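Local structure of ribonuclease (Nicotiana glutinosa, 1IYB) at residues F10-Q15 / Y178-G183; S154-A159 / S186-C191; C29-G34 / P81-P86. The protein probably cleaves RNA as a plant ribonuclease of the T2 family, and binds guanosine-5'-monophosphate. All coordinates share one frame; numbering follows the deposited sequence.

Contact 1. Residues F10-Q15 / Y178-G183; sequences FFYFVQ and YICVDG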
loop_
_atom_site.group_PDB
_atom_site.type_symbol
_atom_site.label_atom_id
_atom_site.label_comp_id
_atom_site.label_asym_id
_atom_site.label_seq_id
_atom_site.Cartn_x
_atom_site.Cartn_y
_atom_site.Cartn_z
ATOM N N PHE A 10 -17.054 -1.690 3.269
ATOM C CA PHE A 10 -17.454 -0.809 4.366
ATOM C C PHE A 10 -16.330 0.178 4.675
ATOM O O PHE A 10 -15.273 0.122 4.051
ATOM C CB PHE A 10 -17.763 -1.652 5.611
ATOM C CG PHE A 10 -16.561 -2.346 6.190
ATOM C CD1 PHE A 10 -15.758 -1.711 7.136
ATOM C CD2 PHE A 10 -16.213 -3.629 5.775
ATOM C CE1 PHE A 10 -14.628 -2.344 7.658
ATOM C CE2 PHE A 10 -15.087 -4.268 6.289
ATOM C CZ PHE A 10 -14.291 -3.626 7.234
ATOM N N PHE A 11 -16.559 1.085 5.623
ATOM C CA PHE A 11 -15.524 2.049 6.004
ATOM C C PHE A 11 -15.099 1.873 7.451
ATOM O O PHE A 11 -15.894 1.482 8.303
ATOM C CB PHE A 11 -15.999 3.511 5.960
ATOM C CG PHE A 11 -16.482 4.001 4.630
ATOM C CD1 PHE A 11 -17.817 3.854 4.263
ATOM C CD2 PHE A 11 -15.633 4.725 3.796
ATOM C CE1 PHE A 11 -18.304 4.431 3.091
ATOM C CE2 PHE A 11 -16.106 5.305 2.621
ATOM C CZ PHE A 11 -17.446 5.160 2.268
ATOM N N TYR A 12 -13.838 2.187 7.718
ATOM C CA TYR A 12 -13.325 2.223 9.082
ATOM C C TYR A 12 -13.210 3.725 9.326
ATOM O O TYR A 12 -12.562 4.424 8.541
ATOM C CB TYR A 12 -11.911 1.645 9.198
ATOM C CG TYR A 12 -11.800 0.148 9.390
ATOM C CD1 TYR A 12 -10.875 -0.586 8.654
ATOM C CD2 TYR A 12 -12.587 -0.531 10.322
ATOM C CE1 TYR A 12 -10.731 -1.955 8.828
ATOM C CE2 TYR A 12 -12.451 -1.914 10.507
ATOM C CZ TYR A 12 -11.519 -2.614 9.752
ATOM O OH TYR A 12 -11.368 -3.975 9.896
ATOM N N PHE A 13 -13.863 4.243 10.364
ATOM C CA PHE A 13 -13.708 5.658 10.694
ATOM C C PHE A 13 -12.676 5.595 11.813
ATOM O O PHE A 13 -12.958 5.086 12.902
ATOM C CB PHE A 13 -15.016 6.280 11.191
ATOM C CG PHE A 13 -14.856 7.690 11.691
ATOM C CD1 PHE A 13 -14.294 8.675 10.880
ATOM C CD2 PHE A 13 -15.243 8.028 12.982
ATOM C CE1 PHE A 13 -14.118 9.980 11.352
ATOM C CE2 PHE A 13 -15.070 9.330 13.460
ATOM C CZ PHE A 13 -14.509 10.304 12.647
ATOM N N VAL A 14 -11.478 6.102 11.533
ATOM C CA VAL A 14 -10.364 6.026 12.471
ATOM C C VAL A 14 -9.970 7.334 13.143
ATOM O O VAL A 14 -9.770 8.346 12.477
ATOM C CB VAL A 14 -9.122 5.464 11.736
ATOM C CG1 VAL A 14 -7.996 5.190 12.723
ATOM C CG2 VAL A 14 -9.504 4.198 10.978
ATOM N N GLN A 15 -9.857 7.291 14.469
ATOM C CA GLN A 15 -9.454 8.452 15.258
ATOM C C GLN A 15 -8.190 8.112 16.045
ATOM O O GLN A 15 -8.024 6.981 16.510
ATOM C CB GLN A 15 -10.565 8.861 16.226
ATOM C CG GLN A 15 -11.813 9.376 15.540
ATOM C CD GLN A 15 -12.802 9.962 16.528
ATOM O OE1 GLN A 15 -12.520 10.976 17.170
ATOM N NE2 GLN A 15 -13.959 9.323 16.665
ATOM N N TYR A 178 -11.237 2.437 16.036
ATOM C CA TYR A 178 -11.942 2.205 14.776
ATOM C C TYR A 178 -13.436 1.956 14.975
ATOM O O TYR A 178 -13.834 1.154 15.823
ATOM C CB TYR A 178 -11.356 0.973 14.069
ATOM C CG TYR A 178 -9.907 1.061 13.630
ATOM C CD1 TYR A 178 -8.890 1.392 14.529
ATOM C CD2 TYR A 178 -9.547 0.750 12.320
ATOM C CE1 TYR A 178 -7.551 1.406 14.129
ATOM C CE2 TYR A 178 -8.215 0.758 11.911
ATOM C CZ TYR A 178 -7.224 1.087 12.817
ATOM O OH TYR A 178 -5.909 1.087 12.408
ATOM N N ILE A 179 -14.257 2.629 14.177
ATOM C CA ILE A 179 -15.711 2.464 14.221
ATOM C C ILE A 179 -16.126 2.183 12.779
ATOM O O ILE A 179 -15.681 2.873 11.868
ATOM C CB ILE A 179 -16.417 3.751 14.705
ATOM C CG1 ILE A 179 -15.927 4.117 16.109
ATOM C CG2 ILE A 179 -17.928 3.555 14.690
ATOM C CD1 ILE A 179 -16.186 3.054 17.141
ATOM N N CYS A 180 -16.971 1.178 12.561
ATOM C CA CYS A 180 -17.371 0.856 11.194
ATOM C C CYS A 180 -18.633 1.546 10.678
ATOM O O CYS A 180 -19.596 1.760 11.418
ATOM C CB CYS A 180 -17.470 -0.669 11.033
ATOM S SG CYS A 180 -15.809 -1.411 11.085
ATOM N N VAL A 181 -18.593 1.916 9.398
ATOM C CA VAL A 181 -19.698 2.586 8.714
ATOM C C VAL A 181 -20.044 1.755 7.480
ATOM O O VAL A 181 -19.152 1.231 6.816
ATOM C CB VAL A 181 -19.290 4.009 8.260
ATOM C CG1 VAL A 181 -20.476 4.723 7.629
ATOM C CG2 VAL A 181 -18.755 4.798 9.443
ATOM N N ASP A 182 -21.330 1.632 7.164
ATOM C CA ASP A 182 -21.730 0.832 6.009
ATOM C C ASP A 182 -21.219 1.410 4.689
ATOM O O ASP A 182 -20.916 2.600 4.592
ATOM C CB ASP A 182 -23.253 0.689 5.961
ATOM C CG ASP A 182 -23.918 1.819 5.219
ATOM O OD1 ASP A 182 -23.812 2.976 5.672
ATOM O OD2 ASP A 182 -24.544 1.542 4.172
ATOM N N GLY A 183 -21.127 0.546 3.679
ATOM C CA GLY A 183 -20.643 0.951 2.368
ATOM C C GLY A 183 -21.318 2.147 1.722
ATOM O O GLY A 183 -20.699 2.844 0.919
#
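The Y12 ring is filled on both faces: Y178 CD2 lies over one, 3.7 Å from Y12 CG, and CE1 of F10 lies over the other. Y178 meets Y12 edge-to-face, in a T-shaped pair whose planes stand at 85°. The Y178 ring takes a CH-pi contact on its face from V14 CG2, 4.0 Å from its centroid, while Y12 CG sits at its edge, and the Y178 hydroxyl is hydrogen-bonded to E163 OE1. The F11 ring receives V181 O and D182 O at its edge, in its plane, with CD1 3.4 Å from D182 O. C180 SG approaches the rings of F10 and Y12 obliquely, 3.4 Å from Y12 CD2, its chi1 of -70° setting it beside its own backbone N; this sulfur is also half of the disulfide to C191. With an alanine at Y178, Y12 would probably lose the edge packed on its face, V14 CG2 the ring face it packs on and E163 OE1 this partner.

Between the two layers of side chains the backbones pair antiparallel. F11 with V181 and F13 with I179 are hydrogen-bonded pairs, each with two reciprocal N-H...O bonds; the shortest runs 2.7 Å from F13 N to I179 O, nearly straight at 170°. Y12 with C180 and V14 with Y178 are non-hydrogen-bonded pairs; these four share one face, and F11, F13, I179 and V181 share the other. The hydroxyl of Y12 is bonded to I193 O. Strands 10-16 and 172-182 are the two inner strands of the four-stranded antiparallel sheet of the T2 ribonuclease fold: F13 and V181 pack against L121 of helix 111-124, strand 41-48 pairs with the other edge of 10-15, and strand 161-166 lies beyond 172-182.

Contact 2. Residues S154-A159 / S186-C191; sequences SAIGYA and SNLIEC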
loop_
_atom_site.group_PDB
_atom_site.type_symbol
_atom_site.label_atom_id
_atom_site.label_comp_id
_atom_site.label_asym_id
_atom_site.label_seq_id
_atom_site.Cartn_x
_atom_site.Cartn_y
_atom_site.Cartn_z
ATOM N N SER A 154 -21.504 0.687 24.829
ATOM C CA SER A 154 -22.691 1.114 25.559
ATOM C C SER A 154 -23.158 2.494 25.106
ATOM O O SER A 154 -24.354 2.790 25.116
ATOM C CB SER A 154 -22.410 1.147 27.064
ATOM O OG SER A 154 -22.122 -0.147 27.556
ATOM N N ALA A 155 -22.210 3.332 24.704
ATOM C CA ALA A 155 -22.523 4.687 24.274
ATOM C C ALA A 155 -23.064 4.817 22.855
ATOM O O ALA A 155 -24.100 5.446 22.644
ATOM C CB ALA A 155 -21.292 5.577 24.439
ATOM N N ILE A 156 -22.371 4.234 21.882
ATOM C CA ILE A 156 -22.801 4.348 20.495
ATOM C C ILE A 156 -23.584 3.152 19.965
ATOM O O ILE A 156 -24.183 3.230 18.891
ATOM C CB ILE A 156 -21.600 4.616 19.561
ATOM C CG1 ILE A 156 -20.710 3.377 19.465
ATOM C CG2 ILE A 156 -20.797 5.796 20.089
ATOM C CD1 ILE A 156 -19.561 3.534 18.491
ATOM N N GLY A 157 -23.570 2.046 20.704
ATOM C CA GLY A 157 -24.318 0.873 20.283
ATOM C C GLY A 157 -23.602 -0.110 19.376
ATOM O O GLY A 157 -24.215 -1.068 18.892
ATOM N N TYR A 158 -22.313 0.119 19.141
ATOM C CA TYR A 158 -21.508 -0.752 18.287
ATOM C C TYR A 158 -20.146 -1.008 18.926
ATOM O O TYR A 158 -19.620 -0.155 19.641
ATOM C CB TYR A 158 -21.323 -0.119 16.901
ATOM C CG TYR A 158 -22.620 0.083 16.158
ATOM C CD1 TYR A 158 -23.443 1.176 16.434
ATOM C CD2 TYR A 158 -23.057 -0.851 15.221
ATOM C CE1 TYR A 158 -24.672 1.330 15.796
ATOM C CE2 TYR A 158 -24.280 -0.708 14.579
ATOM C CZ TYR A 158 -25.084 0.383 14.873
ATOM O OH TYR A 158 -26.308 0.513 14.256
ATOM N N ALA A 159 -19.584 -2.184 18.661
ATOM C CA ALA A 159 -18.287 -2.565 19.213
ATOM C C ALA A 159 -17.146 -1.947 18.405
ATOM O O ALA A 159 -17.068 -2.121 17.191
ATOM C CB ALA A 159 -18.150 -4.080 19.217
ATOM N N SER A 186 -24.101 5.691 4.999
ATOM C CA SER A 186 -25.291 6.221 5.655
ATOM C C SER A 186 -25.417 5.963 7.152
ATOM O O SER A 186 -25.947 6.801 7.884
ATOM C CB SER A 186 -26.543 5.685 4.959
ATOM O OG SER A 186 -26.540 6.008 3.579
ATOM N N ASN A 187 -24.929 4.817 7.615
ATOM C CA ASN A 187 -25.061 4.479 9.027
ATOM C C ASN A 187 -23.939 3.603 9.563
ATOM O O ASN A 187 -23.200 2.972 8.803
ATOM C CB ASN A 187 -26.396 3.766 9.241
ATOM C CG ASN A 187 -26.516 2.500 8.412
ATOM O OD1 ASN A 187 -25.970 1.452 8.770
ATOM N ND2 ASN A 187 -27.217 2.593 7.286
ATOM N N LEU A 188 -23.815 3.568 10.885
ATOM C CA LEU A 188 -22.805 2.742 11.528
ATOM C C LEU A 188 -23.227 1.287 11.399
ATOM O O LEU A 188 -24.413 0.986 11.239
ATOM C CB LEU A 188 -22.682 3.081 13.017
ATOM C CG LEU A 188 -22.281 4.502 13.405
ATOM C CD1 LEU A 188 -22.039 4.571 14.907
ATOM C CD2 LEU A 188 -21.025 4.902 12.651
ATOM N N ILE A 189 -22.251 0.389 11.468
ATOM C CA ILE A 189 -22.506 -1.046 11.396
ATOM C C ILE A 189 -21.467 -1.758 12.246
ATOM O O ILE A 189 -20.431 -1.184 12.588
ATOM C CB ILE A 189 -22.374 -1.600 9.956
ATOM C CG1 ILE A 189 -20.934 -1.422 9.459
ATOM C CG2 ILE A 189 -23.363 -0.913 9.037
ATOM C CD1 ILE A 189 -20.633 -2.167 8.179
ATOM N N GLU A 190 -21.742 -3.006 12.599
ATOM C CA GLU A 190 -20.776 -3.780 13.359
ATOM C C GLU A 190 -19.679 -4.078 12.348
ATOM O O GLU A 190 -19.959 -4.279 11.167
ATOM C CB GLU A 190 -21.386 -5.095 13.848
ATOM C CG GLU A 190 -22.476 -4.948 14.896
ATOM C CD GLU A 190 -21.957 -4.506 16.251
ATOM O OE1 GLU A 190 -22.747 -4.551 17.218
ATOM O OE2 GLU A 190 -20.774 -4.115 16.359
ATOM N N CYS A 191 -18.435 -4.095 12.803
ATOM C CA CYS A 191 -17.317 -4.370 11.912
ATOM C C CYS A 191 -17.288 -5.834 11.483
ATOM O O CYS A 191 -17.294 -6.730 12.322
ATOM C CB CYS A 191 -16.000 -4.041 12.602
ATOM S SG CYS A 191 -15.665 -2.277 12.916
HETATM O O HOH W 1 -26.386 -1.100 12.055
HETATM O O HOH W 2 -18.138 -3.959 15.633
#
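Y158 and E190 bring the two backbones closest, their CA atoms 5.8 Å apart, where the chain leaving helix 145-156 runs at only 29° to segment 188-190. Y158 has the largest share of the contact of any residue, and its ring is central to it. L188 CB stands over one face of that ring in a CH-pi contact, 4.0 Å from the centroid and offset toward the rim, and L188 CD1 reaches ring atom CD1. The same ring has E190 N at its edge, near its plane, with CD2 3.6 Å from that nitrogen. At the far end of the ring the hydroxyl reaches the backbone through water: one molecule, 2.7 Å from Y158 OH, donates to L188 O.

The turn that presents this ring follows directly on the helix C-terminus. G157 is the first residue to leave helical angles and has positive phi (89°); a side chain here would run into the carbonyl oxygen of I156, which is why glycine suits the position. I156, in the last turn of the helix, touches L188 loosely through CD1 and also packs on I130 of helix 127-133.

E190 folds back at chi2 (-71°), and its carboxylate reaches the backbone of the other segment. A159 N donates to E190 OE2 at 3.2 Å, on the syn side and a little out of the carboxylate plane. A second water donates to that same OE2 and to A159 O while accepting from C191 N, 2.8 Å away, so OE2 is gripped by two donors. Behind the contact, L188 packs on I179 and V181 of strand 172-182 and on L121 of helix 111-124.

Contact 3. Residues C29-G34 / P81-P86; sequences CYPKTG and PTLACP. With 5GP (guanosine-5'-monophosphate), chain C.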
loop_
_atom_site.group_PDB
_atom_site.type_symbol
_atom_site.label_atom_id
_atom_site.label_comp_id
_atom_site.label_asym_id
_atom_site.label_seq_id
_atom_site.Cartn_x
_atom_site.Cartn_y
_atom_site.Cartn_z
ATOM N N CYS A 29 5.227 16.833 15.846
ATOM C CA CYS A 29 5.251 18.293 15.842
ATOM C C CYS A 29 3.831 18.839 15.850
ATOM O O CYS A 29 2.972 18.350 15.117
ATOM C CB CYS A 29 5.968 18.809 14.590
ATOM S SG CYS A 29 7.779 18.637 14.630
ATOM N N TYR A 30 3.579 19.846 16.680
ATOM C CA TYR A 30 2.250 20.441 16.724
ATOM C C TYR A 30 2.049 21.277 15.465
ATOM O O TYR A 30 3.018 21.736 14.855
ATOM C CB TYR A 30 2.090 21.367 17.936
ATOM C CG TYR A 30 2.268 20.716 19.291
ATOM C CD1 TYR A 30 1.993 19.363 19.489
ATOM C CD2 TYR A 30 2.665 21.474 20.389
ATOM C CE1 TYR A 30 2.112 18.783 20.757
ATOM C CE2 TYR A 30 2.787 20.909 21.653
ATOM C CZ TYR A 30 2.510 19.567 21.831
ATOM O OH TYR A 30 2.630 19.019 23.086
ATOM N N PRO A 31 0.790 21.472 15.046
ATOM C CA PRO A 31 0.514 22.276 13.851
ATOM C C PRO A 31 1.076 23.677 14.094
ATOM O O PRO A 31 1.359 24.043 15.236
ATOM C CB PRO A 31 -1.012 22.273 13.775
ATOM C CG PRO A 31 -1.376 20.961 14.398
ATOM C CD PRO A 31 -0.448 20.883 15.583
ATOM N N LYS A 32 1.236 24.460 13.032
ATOM C CA LYS A 32 1.783 25.806 13.175
ATOM C C LYS A 32 1.012 26.666 14.169
ATOM O O LYS A 32 1.592 27.527 14.832
ATOM C CB LYS A 32 1.809 26.517 11.823
ATOM C CG LYS A 32 2.710 25.863 10.795
ATOM C CD LYS A 32 2.856 26.753 9.576
ATOM C CE LYS A 32 3.750 26.120 8.530
ATOM N NZ LYS A 32 3.947 27.043 7.378
ATOM N N THR A 33 -0.292 26.424 14.263
ATOM C CA THR A 33 -1.161 27.183 15.158
ATOM C C THR A 33 -1.066 26.822 16.645
ATOM O O THR A 33 -1.683 27.488 17.484
ATOM C CB THR A 33 -2.636 27.076 14.704
ATOM O OG1 THR A 33 -2.991 25.695 14.532
ATOM C CG2 THR A 33 -2.836 27.814 13.386
ATOM N N GLY A 34 -0.300 25.782 16.971
ATOM C CA GLY A 34 -0.135 25.396 18.362
ATOM C C GLY A 34 -0.621 24.015 18.754
ATOM O O GLY A 34 -1.112 23.242 17.928
ATOM N N PRO A 81 -6.237 17.600 13.067
ATOM C CA PRO A 81 -4.873 18.137 13.070
ATOM C C PRO A 81 -3.795 17.154 12.640
ATOM O O PRO A 81 -3.954 15.937 12.772
ATOM C CB PRO A 81 -4.682 18.577 14.518
ATOM C CG PRO A 81 -5.476 17.549 15.273
ATOM C CD PRO A 81 -6.745 17.441 14.442
ATOM N N THR A 82 -2.701 17.698 12.119
ATOM C CA THR A 82 -1.562 16.886 11.722
ATOM C C THR A 82 -0.528 17.014 12.839
ATOM O O THR A 82 -0.336 18.099 13.399
ATOM C CB THR A 82 -0.930 17.359 10.393
ATOM O OG1 THR A 82 0.222 16.555 10.112
ATOM C CG2 THR A 82 -0.505 18.824 10.476
ATOM N N LEU A 83 0.114 15.902 13.177
ATOM C CA LEU A 83 1.119 15.893 14.230
ATOM C C LEU A 83 2.484 15.476 13.689
ATOM O O LEU A 83 3.388 15.146 14.450
ATOM C CB LEU A 83 0.687 14.954 15.359
ATOM C CG LEU A 83 -0.554 15.403 16.134
ATOM C CD1 LEU A 83 -1.000 14.300 17.085
ATOM C CD2 LEU A 83 -0.240 16.679 16.903
ATOM N N ALA A 84 2.629 15.501 12.369
ATOM C CA ALA A 84 3.891 15.132 11.733
ATOM C C ALA A 84 4.864 16.315 11.718
ATOM O O ALA A 84 4.458 17.470 11.836
ATOM C CB ALA A 84 3.632 14.648 10.308
ATOM N N CYS A 85 6.153 16.022 11.576
ATOM C CA CYS A 85 7.171 17.068 11.541
ATOM C C CYS A 85 7.651 17.339 10.119
ATOM O O CYS A 85 7.742 16.422 9.305
ATOM C CB CYS A 85 8.377 16.674 12.392
ATOM S SG CYS A 85 8.107 16.679 14.192
ATOM N N PRO A 86 7.971 18.606 9.803
ATOM C CA PRO A 86 7.902 19.765 10.699
ATOM C C PRO A 86 6.465 20.266 10.834
ATOM O O PRO A 86 5.587 19.834 10.089
ATOM C CB PRO A 86 8.810 20.775 10.010
ATOM C CG PRO A 86 8.542 20.504 8.572
ATOM C CD PRO A 86 8.551 18.989 8.503
HETATM P P 5GP C . -2.917 5.925 6.407
HETATM O O1P 5GP C . -2.925 4.810 5.455
HETATM O O2P 5GP C . -4.140 6.810 6.267
HETATM O O3P 5GP C . -2.776 5.391 7.875
HETATM O "O5'" 5GP C . -1.618 6.907 6.230
HETATM C "C5'" 5GP C . -1.326 7.984 7.195
HETATM C "C4'" 5GP C . -0.061 8.813 6.868
HETATM O "O4'" 5GP C . -0.435 10.248 7.076
HETATM C "C3'" 5GP C . 1.189 8.660 7.729
HETATM O "O3'" 5GP C . 2.038 7.596 7.327
HETATM C "C2'" 5GP C . 1.907 10.009 7.614
HETATM O "O2'" 5GP C . 2.790 10.063 6.473
HETATM C "C1'" 5GP C . 0.752 10.992 7.510
HETATM N N9 5GP C . 0.439 11.888 8.667
HETATM C C8 5GP C . 0.510 13.261 8.761
HETATM N N7 5GP C . 0.066 13.775 9.889
HETATM C C5 5GP C . -0.332 12.625 10.599
HETATM C C6 5GP C . -0.906 12.537 11.911
HETATM O O6 5GP C . -1.168 13.449 12.688
HETATM N N1 5GP C . -1.171 11.180 12.276
HETATM C C2 5GP C . -0.905 10.086 11.456
HETATM N N2 5GP C . -1.234 8.897 12.002
HETATM N N3 5GP C . -0.368 10.165 10.223
HETATM C C4 5GP C . -0.107 11.468 9.862
HETATM O O HOH W 3 2.479 19.310 12.301
#
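L83, bound through its carbonyl to C29, turns its backbone N to the guanine base of guanosine-5'-monophosphate, donating to O6 at 2.8 Å. T82 OG1, anti to the backbone N (chi1 177°), donates to N7 of the nucleotide at the same distance. A84 N makes a weak bond to T82 OG1, and A84 CB packs near N7. Residues 81-84 are thus part of the guanine-binding site, and the nucleotide is also hydrogen-bonded to Q16, H96, K100 and H101.

Behind these residues, C29 N donates to L83 O at 2.9 Å, reaching the oxygen from above the carbonyl plane, 51° out of it. The disulfide of C29 and C85, SG to SG 2.0 Å with a chi3 of 94°, is the second tie between 81-86 and 29-34, and the two together probably help to hold the base-binding backbone in place. P31 lies alongside P81 and brings its CG to 3.2 Å from T82 O, while L83 CD2 lies at the edge of the Y30 ring, 4.3 Å from Y30 CD1. A water bridges C29 O and A84 O. On its other side L83 packs against P18 and Y21 of helix 18-21.

Overall arrangement
Contact 1 is the buried one: two sheet strands held by regular backbone bonds, with aromatic rings on both faces. Contact 2 lies at the surface about 9 Å away, centre to centre, and replaces strand pairing with one tyrosine ring, a carboxylate and bridging waters. These two are directly joined, by the C180-C191 disulfide and by packing of D182 on I189; contact 1 contains part of strand 172-182, contact 2 packs on that strand, and both touch L121. Contact 3, partly buried, sits across the chain centre, about 25 Å from the centre of contact 1 and touching neither; it joins two loops through its own disulfide, and it alone of the three holds residues that bind the nucleotide.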